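Long-range contacts in serpin (Taeniopygia guttata, PDB 5HGC), which carries a bound steroid in this structure and, as a member of the serpin family, may inhibit serine endopeptidases: residues A[35-40]-A[368-373]; A[47-52]-A[304-309]; A[152-157]-A[320-325]; A[203-208]-A[272-277]. All blocks are in the same frame, centred on the assembly; numbering follows the deposited sequence. Where two conformers were deposited one is given.

Contact 1: A[35-40]-A[368-373]; sequences IFYSPV and LFIGKI
Ile-35 and Lys-372 face each other as an antiparallel hydrogen-bonded pair. Ile-35 N gives its hydrogen to Lys-372 O (3.0 Å), and Lys-372 N gives one to Ile-35 O (2.7 Å). Tyr-37 and Ile-370 repeat the exchange. Tyr-37 N reaches Ile-370 O at 3.2 Å, and Ile-370 N reaches Tyr-37 O at 3.0 Å. Between them, Phe-36 and Gly-371 form a non-hydrogen-bonded pair; Phe-36 N bonds instead to Tyr-282 OH. Past the strand, Ser-38 OG donates to Leu-368 O at 2.7 Å, in the carbonyl plane. Ser-38 OG also caps helix 39-52, accepting a weak bond from Ser-41 N. This is the pairing of strands s6B (35-37) and s5B (366-373) of serpin sheet B, with s4B (355-361) on the other side of s5B; Leu-368 and Phe-369 form a classic bulge opposite Ile-359. Tyr-37 CG stands between its backbone N and carbonyl carbon (chi1 68°), which lays one ring face over Ile-370 CB. Its OH is taken up by Ala-19 O, and Lys-372 NZ makes a salt bridge with Glu-249. On the other face of the sheet, the Phe-36 and Phe-369 rings are nearly parallel (13°) but slid apart, with Phe-36 CZ 3.5 Å from Phe-369 CD1. An alanine at Phe-36 would probably open a gap beside Phe-369 and over Gly-371. Pro-39 CG meets Ile-370 CD1 at 3.7 Å.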
# COMPACT_ATOMS: atom_id res chain seq x y z
N ILE A 35 4.93 -10.09 2.32
CA ILE A 35 4.70 -8.73 2.76
C ILE A 35 3.68 -8.11 1.85
O ILE A 35 3.84 -8.19 0.64
CB ILE A 35 5.97 -7.91 2.71
CG1 ILE A 35 7.06 -8.59 3.56
CG2 ILE A 35 5.71 -6.44 3.12
CD1 ILE A 35 6.83 -8.55 5.06
N PHE A 36 2.62 -7.51 2.41
CA PHE A 36 1.62 -6.76 1.62
C PHE A 36 1.02 -5.58 2.35
O PHE A 36 0.32 -5.77 3.34
CB PHE A 36 0.50 -7.66 1.11
CG PHE A 36 -0.27 -7.03 0.00
CD1 PHE A 36 0.26 -7.00 -1.30
CD2 PHE A 36 -1.51 -6.43 0.24
CE1 PHE A 36 -0.42 -6.39 -2.34
CE2 PHE A 36 -2.19 -5.81 -0.80
CZ PHE A 36 -1.65 -5.78 -2.08
N TYR A 37 1.26 -4.38 1.85
CA TYR A 37 0.75 -3.17 2.47
C TYR A 37 0.50 -2.08 1.43
O TYR A 37 0.78 -2.27 0.23
CB TYR A 37 1.67 -2.69 3.61
CG TYR A 37 3.02 -2.20 3.14
CD1 TYR A 37 4.10 -3.10 2.92
CD2 TYR A 37 3.25 -0.84 2.92
CE1 TYR A 37 5.33 -2.65 2.47
CE2 TYR A 37 4.47 -0.38 2.47
CZ TYR A 37 5.50 -1.30 2.24
OH TYR A 37 6.74 -0.84 1.81
N SER A 38 -0.14 -0.98 1.89
CA SER A 38 -0.40 0.20 1.05
C SER A 38 0.41 1.41 1.53
O SER A 38 0.04 2.05 2.49
CB SER A 38 -1.88 0.51 0.90
OG SER A 38 -2.05 1.71 0.13
N PRO A 39 1.54 1.71 0.87
CA PRO A 39 2.31 2.91 1.28
C PRO A 39 1.41 4.16 1.35
O PRO A 39 1.41 4.88 2.35
CB PRO A 39 3.33 3.10 0.14
CG PRO A 39 3.36 1.82 -0.61
CD PRO A 39 2.10 1.05 -0.34
N VAL A 40 0.63 4.40 0.30
CA VAL A 40 -0.10 5.64 0.23
C VAL A 40 -1.07 5.76 1.39
O VAL A 40 -1.21 6.86 1.93
CB VAL A 40 -0.83 5.82 -1.12
CG1 VAL A 40 -1.91 4.72 -1.40
CG2 VAL A 40 -1.26 7.28 -1.26
N LEU A 368 0.59 2.60 -4.67
CA LEU A 368 -0.62 2.13 -4.02
C LEU A 368 -0.37 0.86 -3.23
O LEU A 368 -0.92 0.72 -2.13
CB LEU A 368 -1.76 1.90 -5.02
CG LEU A 368 -1.94 3.03 -6.02
CD1 LEU A 368 -3.12 2.70 -6.93
CD2 LEU A 368 -2.09 4.40 -5.34
N PHE A 369 0.41 -0.09 -3.76
CA PHE A 369 0.62 -1.34 -3.01
C PHE A 369 2.02 -1.87 -3.20
O PHE A 369 2.59 -1.76 -4.30
CB PHE A 369 -0.38 -2.42 -3.44
CG PHE A 369 -1.81 -2.10 -3.10
CD1 PHE A 369 -2.31 -2.38 -1.83
CD2 PHE A 369 -2.67 -1.56 -4.06
CE1 PHE A 369 -3.65 -2.10 -1.52
CE2 PHE A 369 -4.02 -1.28 -3.75
CZ PHE A 369 -4.51 -1.55 -2.47
N ILE A 370 2.58 -2.45 -2.15
CA ILE A 370 3.85 -3.14 -2.24
C ILE A 370 3.66 -4.57 -1.72
O ILE A 370 3.28 -4.79 -0.54
CB ILE A 370 4.97 -2.36 -1.53
CG1 ILE A 370 5.25 -1.05 -2.28
CG2 ILE A 370 6.25 -3.20 -1.44
CD1 ILE A 370 6.30 -0.15 -1.64
N GLY A 371 3.88 -5.55 -2.59
CA GLY A 371 3.67 -6.94 -2.26
C GLY A 371 4.98 -7.66 -2.48
O GLY A 371 5.70 -7.39 -3.44
N LYS A 372 5.31 -8.55 -1.56
CA LYS A 372 6.37 -9.49 -1.77
C LYS A 372 5.60 -10.77 -1.58
O LYS A 372 5.10 -11.02 -0.48
CB LYS A 372 7.48 -9.30 -0.71
CG LYS A 372 8.46 -10.43 -0.78
CD LYS A 372 9.51 -10.34 0.26
CE LYS A 372 10.26 -11.67 0.31
NZ LYS A 372 11.41 -11.52 1.25
N ILE A 373 5.42 -11.53 -2.65
CA ILE A 373 4.63 -12.75 -2.63
C ILE A 373 5.63 -13.89 -2.64
O ILE A 373 6.24 -14.16 -3.66
CB ILE A 373 3.69 -12.86 -3.85
CG1 ILE A 373 2.62 -11.73 -3.88
CG2 ILE A 373 2.88 -14.16 -3.78
CD1 ILE A 373 3.09 -10.29 -3.85

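Contact 2: A[47-52]-A[304-309]; sequences AMLALG and SGITGS
Ile-306 lies against Gly-52 and reaches past it to Leu-49. Its CB stands back, 4.9 Å from Gly-52 O. The longer branch leaves CB with CG1 anti to the carbonyl carbon (chi1 -56°), and this turns it toward helix 39-52. CG1 then settles on the glycine backbone, 3.7 Å from Gly-52 CA. Gly-52 O is a little further from CG1, at 4.1 Å. At the tip, Ile-306 CD1 touches Leu-49 CD2 at 4.1 Å, a loose methyl-to-methyl contact between side chains set at a slant. Leu-111 and Leu-312 pack on Ile-306 as well, and Val-314 lies on Leu-49.

The backbones come close because two glycines meet. Gly-52 CA and Gly-305 CA are only 4.0 Å apart, and Gly-52 O is 3.0 Å from Gly-305 N. A CB on Gly-52 would run into Ile-306 CG1. One on Gly-305 would strike Gly-52 O. Side chains therefore fit at neither position in this backbone geometry.

Beyond the contact, the short helix 304-307 closes at Gly-308, which has positive phi. Thr-307 OG1 accepts a hydrogen bond from Ser-309 N at 3.0 Å, which makes an ST turn. The same OG1 is hydrogen-bonded to Asp-311.

The contact sets the C-terminal part of serpin helix B (39-52) against the helical turn that precedes strand 316-325. It lies beside the bound amino sugar, whose pocket includes Leu-51.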
# COMPACT_ATOMS: atom_id res chain seq x y z
N ALA A 47 -0.06 11.53 8.01
CA ALA A 47 -0.07 12.95 7.70
C ALA A 47 -1.28 13.54 8.39
O ALA A 47 -1.22 14.61 8.99
CB ALA A 47 -0.15 13.16 6.20
N MET A 48 -2.38 12.79 8.36
CA MET A 48 -3.58 13.17 9.05
C MET A 48 -3.36 13.37 10.56
O MET A 48 -3.81 14.39 11.10
CB MET A 48 -4.62 12.14 8.73
CG MET A 48 -6.00 12.48 9.19
SD MET A 48 -6.52 11.03 10.09
CE MET A 48 -5.91 11.49 11.70
N LEU A 49 -2.65 12.46 11.25
CA LEU A 49 -2.25 12.75 12.63
C LEU A 49 -1.48 14.03 12.77
O LEU A 49 -1.67 14.79 13.74
CB LEU A 49 -1.41 11.65 13.25
CG LEU A 49 -2.16 10.41 13.73
CD1 LEU A 49 -1.14 9.58 14.48
CD2 LEU A 49 -3.33 10.74 14.64
N ALA A 50 -0.61 14.30 11.81
CA ALA A 50 0.15 15.55 11.86
C ALA A 50 -0.77 16.79 11.98
O ALA A 50 -0.36 17.79 12.57
CB ALA A 50 1.08 15.67 10.67
N LEU A 51 -1.98 16.72 11.42
CA LEU A 51 -2.92 17.84 11.54
C LEU A 51 -3.07 18.22 12.98
O LEU A 51 -3.06 19.41 13.31
CB LEU A 51 -4.32 17.52 11.02
CG LEU A 51 -4.52 17.72 9.54
CD1 LEU A 51 -5.96 17.37 9.17
CD2 LEU A 51 -4.18 19.17 9.23
N GLY A 52 -3.19 17.19 13.83
CA GLY A 52 -3.35 17.41 15.24
C GLY A 52 -2.10 17.47 16.10
O GLY A 52 -2.24 17.65 17.32
N SER A 304 -2.05 17.88 21.07
CA SER A 304 -2.95 18.83 21.71
C SER A 304 -3.93 19.43 20.71
O SER A 304 -5.02 19.85 21.12
CB SER A 304 -2.20 19.92 22.48
OG SER A 304 -1.44 20.75 21.60
N GLY A 305 -3.56 19.42 19.42
CA GLY A 305 -4.45 19.74 18.32
C GLY A 305 -5.62 18.80 18.17
O GLY A 305 -6.60 19.15 17.49
N ILE A 306 -5.55 17.61 18.80
CA ILE A 306 -6.71 16.63 18.76
C ILE A 306 -7.67 16.81 19.93
O ILE A 306 -8.88 16.92 19.74
CB ILE A 306 -6.23 15.15 18.59
CG1 ILE A 306 -5.36 15.03 17.29
CG2 ILE A 306 -7.40 14.16 18.56
CD1 ILE A 306 -4.65 13.70 17.10
N THR A 307 -7.13 16.85 21.15
CA THR A 307 -7.95 16.80 22.38
C THR A 307 -8.02 18.18 23.03
O THR A 307 -8.86 18.41 23.88
CB THR A 307 -7.35 15.82 23.43
OG1 THR A 307 -6.08 16.33 23.84
CG2 THR A 307 -7.14 14.49 22.85
N GLY A 308 -7.16 19.10 22.60
CA GLY A 308 -6.94 20.34 23.33
C GLY A 308 -6.04 20.26 24.56
O GLY A 308 -5.83 21.29 25.22
N SER A 309 -5.53 19.08 24.94
CA SER A 309 -4.58 18.99 26.06
C SER A 309 -3.48 18.05 25.67
O SER A 309 -3.66 17.27 24.74
CB SER A 309 -5.22 18.49 27.38
OG SER A 309 -6.61 18.78 27.49

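Contact 3: A[152-157]-A[320-325]; sequences GKITNL and KASLDV
Lys-320 runs its aliphatic chain over Ile-154 and Leu-157. Lys-320 CD lies 3.6 Å from Ile-154 CG2, and its CB lies 3.8 Å from Leu-157 CD1. The lysine points the opposite way to both of these side chains and meets them along its flank. This is where the loop after helix 135-149, the serpin helix F, passes over sheet A. Strand 316-325 is the strand known as s5A. It pairs directly here with strand 167-176 (s3A), so no reactive-loop strand has been inserted between them.

Ile-154 forms the apolar middle of the contact. Its CG1 sits 4.0 Å from Ser-322 CB, and its CD1 covers the same carbon. Behind it, Ile-146 of helix 135-149 packs on Ile-154 and on Leu-157. The contact thus ties the loop both to its own helix and to the sheet below.

The polar groups meet through water, with no direct hydrogen bond between the two segments. One water donates to Lys-153 O (2.9 Å) and also bonds to Ser-322 OG (3.2 Å). It accepts a weak bond from Lys-320 NZ. At the margin, Lys-153 NZ is 4.8 Å from Asp-324 OD2, too far for their charged atoms to touch. Asp-324 is held elsewhere, by Tyr-174 OH and Ser-277 OG.

The lysine chain is extended until its last bond, where chi4 of -91° swings the amino group aside to the waters. A second water accepts from Thr-155 N at 3.3 Å and, weakly, from Lys-320 NZ at 2.8 Å.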
# COMPACT_ATOMS: atom_id res chain seq x y z
N GLY A 152 -17.57 -6.22 2.88
CA GLY A 152 -17.34 -7.58 3.20
C GLY A 152 -15.93 -7.99 2.96
O GLY A 152 -15.50 -8.97 3.54
N LYS A 153 -15.16 -7.22 2.19
CA LYS A 153 -13.80 -7.64 1.74
C LYS A 153 -12.72 -7.73 2.80
O LYS A 153 -11.74 -8.43 2.59
CB LYS A 153 -13.30 -6.76 0.60
CG LYS A 153 -14.24 -6.75 -0.61
CD LYS A 153 -14.38 -8.12 -1.30
CE LYS A 153 -15.29 -7.99 -2.53
NZ LYS A 153 -15.35 -9.25 -3.32
N ILE A 154 -12.88 -7.01 3.90
CA ILE A 154 -11.92 -7.06 4.99
C ILE A 154 -12.73 -7.17 6.27
O ILE A 154 -13.63 -6.35 6.51
CB ILE A 154 -11.06 -5.79 5.11
CG1 ILE A 154 -10.22 -5.56 3.87
CG2 ILE A 154 -10.12 -5.90 6.31
CD1 ILE A 154 -9.33 -4.30 3.93
N THR A 155 -12.41 -8.18 7.08
CA THR A 155 -13.04 -8.39 8.39
C THR A 155 -11.89 -8.50 9.41
O THR A 155 -10.70 -8.56 9.03
CB THR A 155 -13.87 -9.70 8.37
OG1 THR A 155 -13.00 -10.75 7.99
CG2 THR A 155 -15.02 -9.68 7.32
N ASN A 156 -12.21 -8.55 10.69
CA ASN A 156 -11.19 -8.87 11.73
C ASN A 156 -9.93 -8.04 11.71
O ASN A 156 -8.83 -8.60 11.86
CB ASN A 156 -10.74 -10.34 11.72
CG ASN A 156 -11.88 -11.32 11.92
OD1 ASN A 156 -12.89 -11.02 12.59
ND2 ASN A 156 -11.73 -12.51 11.34
N LEU A 157 -10.08 -6.72 11.57
CA LEU A 157 -8.99 -5.79 11.79
C LEU A 157 -8.24 -5.97 13.12
O LEU A 157 -7.01 -6.04 13.12
CB LEU A 157 -9.45 -4.33 11.65
CG LEU A 157 -8.31 -3.27 11.68
CD1 LEU A 157 -7.42 -3.29 10.44
CD2 LEU A 157 -8.82 -1.85 11.93
N LYS A 320 -4.26 -2.60 7.35
CA LYS A 320 -4.57 -3.84 6.62
C LYS A 320 -4.82 -3.53 5.14
O LYS A 320 -5.69 -2.69 4.81
CB LYS A 320 -5.74 -4.61 7.25
CG LYS A 320 -5.93 -6.06 6.78
CD LYS A 320 -6.93 -6.79 7.67
CE LYS A 320 -6.93 -8.32 7.54
NZ LYS A 320 -7.87 -8.96 6.54
N ALA A 321 -4.05 -4.17 4.26
CA ALA A 321 -4.24 -4.02 2.81
C ALA A 321 -4.65 -5.35 2.23
O ALA A 321 -4.18 -6.39 2.64
CB ALA A 321 -2.99 -3.50 2.11
N SER A 322 -5.51 -5.31 1.24
CA SER A 322 -6.04 -6.51 0.70
C SER A 322 -6.24 -6.38 -0.81
O SER A 322 -6.69 -5.34 -1.34
CB SER A 322 -7.33 -6.77 1.45
OG SER A 322 -7.79 -8.02 1.11
N LEU A 323 -5.93 -7.45 -1.52
CA LEU A 323 -5.88 -7.40 -2.99
C LEU A 323 -6.35 -8.70 -3.56
O LEU A 323 -5.94 -9.77 -3.12
CB LEU A 323 -4.42 -7.15 -3.43
CG LEU A 323 -4.08 -7.33 -4.93
CD1 LEU A 323 -4.65 -6.19 -5.78
CD2 LEU A 323 -2.57 -7.51 -5.17
N ASP A 324 -7.20 -8.64 -4.54
CA ASP A 324 -7.42 -9.82 -5.34
C ASP A 324 -6.86 -9.63 -6.75
O ASP A 324 -6.95 -8.50 -7.37
CB ASP A 324 -8.91 -10.15 -5.46
CG ASP A 324 -9.52 -10.56 -4.16
OD1 ASP A 324 -8.86 -11.30 -3.40
OD2 ASP A 324 -10.66 -10.11 -3.89
N VAL A 325 -6.31 -10.74 -7.27
CA VAL A 325 -5.82 -10.82 -8.64
C VAL A 325 -6.44 -12.01 -9.32
O VAL A 325 -6.34 -13.18 -8.85
CB VAL A 325 -4.29 -11.01 -8.64
CG1 VAL A 325 -3.74 -11.20 -10.07
CG2 VAL A 325 -3.63 -9.83 -7.92
O HOH W 1 -9.16 -9.09 3.75
O HOH W 2 -10.26 -10.44 6.09

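Contact 4: A[203-208]-A[272-277]; sequences VPMMYQ and YFPKFS
Met-206 and Phe-273 exchange two backbone hydrogen bonds. Met-206 N gives to Phe-273 O at 2.7 Å, and Phe-273 N gives to Met-206 O at 2.9 Å. In each, the donor stands well above the carbonyl plane. Lys-275 N adds a third bond, to Pro-204 O at 2.7 Å, with a C=O...N angle of 174°, almost straight on to the carbonyl. This is the antiparallel pairing of strands s3C and s2C in serpin sheet C.

Tyr-207 and Tyr-272 pack on one face of the sheet. Tyr-207 CD1 lies over a face of the Tyr-272 ring, 3.3 Å from Tyr-272 CZ, with the two planes at 46°. Arg-191, on strand 189-194, makes a cation-pi contact with Tyr-272, and the Tyr-207 hydroxyl is bonded to Asn-270 OD1. Met-205 CG comes to the edge of the Tyr-272 ring, 4.0 Å from Tyr-272 CD1. An alanine in place of Tyr-272 would probably leave Arg-191 without its cation-pi partner and open a gap beside the Tyr-207 ring.

Further along this face, the bent Met-205 chain brings SD beside the Pro-274 ring. Val-203 CG2 touches Pro-274 CB at 3.7 Å. On the face of Met-206 and Phe-273, the Met-206 chain runs at about a right angle to the nearby Lys-275 side chain. A bend at chi3 (-81°) then brings Met-206 CE into the plane of the Phe-273 ring, at its edge, 3.8 Å from CD2.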
# COMPACT_ATOMS: atom_id res chain seq x y z
N VAL A 203 -0.98 -23.56 -7.51
CA VAL A 203 -1.57 -22.24 -7.59
C VAL A 203 -2.28 -22.19 -8.95
O VAL A 203 -1.79 -22.77 -9.90
CB VAL A 203 -0.45 -21.16 -7.48
CG1 VAL A 203 0.38 -21.08 -8.75
CG2 VAL A 203 -1.04 -19.79 -7.19
N PRO A 204 -3.46 -21.54 -9.03
CA PRO A 204 -3.99 -21.39 -10.40
C PRO A 204 -3.17 -20.34 -11.18
O PRO A 204 -3.19 -19.14 -10.87
CB PRO A 204 -5.46 -20.97 -10.19
CG PRO A 204 -5.56 -20.52 -8.77
CD PRO A 204 -4.42 -21.15 -7.99
N MET A 205 -2.42 -20.83 -12.17
CA MET A 205 -1.51 -20.01 -12.97
C MET A 205 -2.24 -19.53 -14.22
O MET A 205 -2.70 -20.33 -15.03
CB MET A 205 -0.29 -20.84 -13.30
CG MET A 205 0.81 -20.06 -13.96
SD MET A 205 1.63 -18.96 -12.81
CE MET A 205 2.63 -19.99 -11.71
N MET A 206 -2.42 -18.21 -14.33
CA MET A 206 -3.13 -17.61 -15.46
C MET A 206 -2.13 -17.52 -16.58
O MET A 206 -0.92 -17.60 -16.33
CB MET A 206 -3.62 -16.23 -15.13
CG MET A 206 -4.36 -16.14 -13.81
SD MET A 206 -5.05 -14.48 -13.64
CE MET A 206 -3.68 -13.45 -13.07
N TYR A 207 -2.65 -17.36 -17.80
CA TYR A 207 -1.88 -17.40 -19.03
C TYR A 207 -2.43 -16.41 -20.00
O TYR A 207 -3.66 -16.29 -20.21
CB TYR A 207 -1.89 -18.80 -19.71
CG TYR A 207 -1.26 -18.75 -21.09
CD1 TYR A 207 0.14 -18.70 -21.22
CD2 TYR A 207 -2.05 -18.70 -22.27
CE1 TYR A 207 0.75 -18.62 -22.46
CE2 TYR A 207 -1.45 -18.61 -23.54
CZ TYR A 207 -0.04 -18.57 -23.63
OH TYR A 207 0.61 -18.42 -24.85
N GLN A 208 -1.50 -15.76 -20.67
CA GLN A 208 -1.83 -14.85 -21.74
C GLN A 208 -0.63 -14.73 -22.69
O GLN A 208 0.54 -14.77 -22.27
CB GLN A 208 -2.15 -13.52 -21.07
CG GLN A 208 -2.90 -12.55 -21.91
CD GLN A 208 -2.83 -11.15 -21.33
OE1 GLN A 208 -2.88 -10.21 -22.11
NE2 GLN A 208 -2.71 -11.01 -19.98
N TYR A 272 2.83 -16.14 -17.78
CA TYR A 272 2.21 -16.97 -16.81
C TYR A 272 2.28 -16.22 -15.49
O TYR A 272 3.36 -15.82 -15.02
CB TYR A 272 2.92 -18.32 -16.70
CG TYR A 272 2.68 -19.22 -17.87
CD1 TYR A 272 1.58 -20.09 -17.90
CD2 TYR A 272 3.55 -19.23 -18.96
CE1 TYR A 272 1.35 -20.93 -18.98
CE2 TYR A 272 3.34 -20.06 -20.04
CZ TYR A 272 2.24 -20.90 -20.04
OH TYR A 272 2.01 -21.69 -21.14
N PHE A 273 1.11 -16.03 -14.89
CA PHE A 273 1.01 -15.23 -13.67
C PHE A 273 -0.05 -15.78 -12.77
O PHE A 273 -1.12 -16.08 -13.24
CB PHE A 273 0.75 -13.76 -13.98
CG PHE A 273 0.94 -12.88 -12.79
CD1 PHE A 273 2.21 -12.67 -12.28
CD2 PHE A 273 -0.16 -12.32 -12.14
CE1 PHE A 273 2.41 -11.88 -11.16
CE2 PHE A 273 0.02 -11.53 -11.00
CZ PHE A 273 1.31 -11.30 -10.50
N PRO A 274 0.23 -15.95 -11.47
CA PRO A 274 -0.79 -16.64 -10.64
C PRO A 274 -2.11 -15.82 -10.40
O PRO A 274 -2.06 -14.61 -10.26
CB PRO A 274 -0.06 -16.88 -9.33
CG PRO A 274 1.01 -15.87 -9.27
CD PRO A 274 1.44 -15.64 -10.69
N LYS A 275 -3.27 -16.49 -10.46
CA LYS A 275 -4.50 -16.02 -9.86
C LYS A 275 -4.38 -16.24 -8.37
O LYS A 275 -4.26 -17.37 -7.93
CB LYS A 275 -5.70 -16.78 -10.41
CG LYS A 275 -7.01 -16.47 -9.69
CD LYS A 275 -8.21 -17.25 -10.23
CE LYS A 275 -9.24 -17.51 -9.13
NZ LYS A 275 -10.46 -18.11 -9.72
N PHE A 276 -4.43 -15.17 -7.59
CA PHE A 276 -4.31 -15.24 -6.13
C PHE A 276 -4.93 -14.00 -5.39
O PHE A 276 -5.38 -13.01 -6.01
CB PHE A 276 -2.83 -15.39 -5.78
CG PHE A 276 -2.06 -14.11 -5.86
CD1 PHE A 276 -1.72 -13.56 -7.09
CD2 PHE A 276 -1.69 -13.41 -4.69
CE1 PHE A 276 -1.02 -12.36 -7.19
CE2 PHE A 276 -0.95 -12.21 -4.78
CZ PHE A 276 -0.62 -11.69 -6.03
N SER A 277 -4.94 -14.07 -4.05
CA SER A 277 -5.44 -12.99 -3.16
C SER A 277 -4.46 -12.89 -2.08
O SER A 277 -3.93 -13.92 -1.66
CB SER A 277 -6.75 -13.40 -2.51
OG SER A 277 -7.71 -13.58 -3.53

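How the contacts relate
Contacts 1, 3 and 4 touch one another; contact 2 stands apart. Phe-36 of contact 1 packs on Ala-321 and Leu-323 of contact 3, so sheet B backs onto sheet A here. Contacts 3 and 4 meet where strands 316-325 and 265-283 are neighbours: Val-325 N is 2.8 Å from Phe-276 O, a probable hydrogen bond. Contacts 1 and 4 touch through Ile-373 and Phe-276. Contact 2 shares helix 39-52 with contact 1, yet their centres are about 27 Å apart. From contact 4 it is about 45 Å away, centre to centre. The steroid lies about 8 Å from the Leu-368 side chain of contact 1, whereas the amino sugar touches Leu-51 of contact 2.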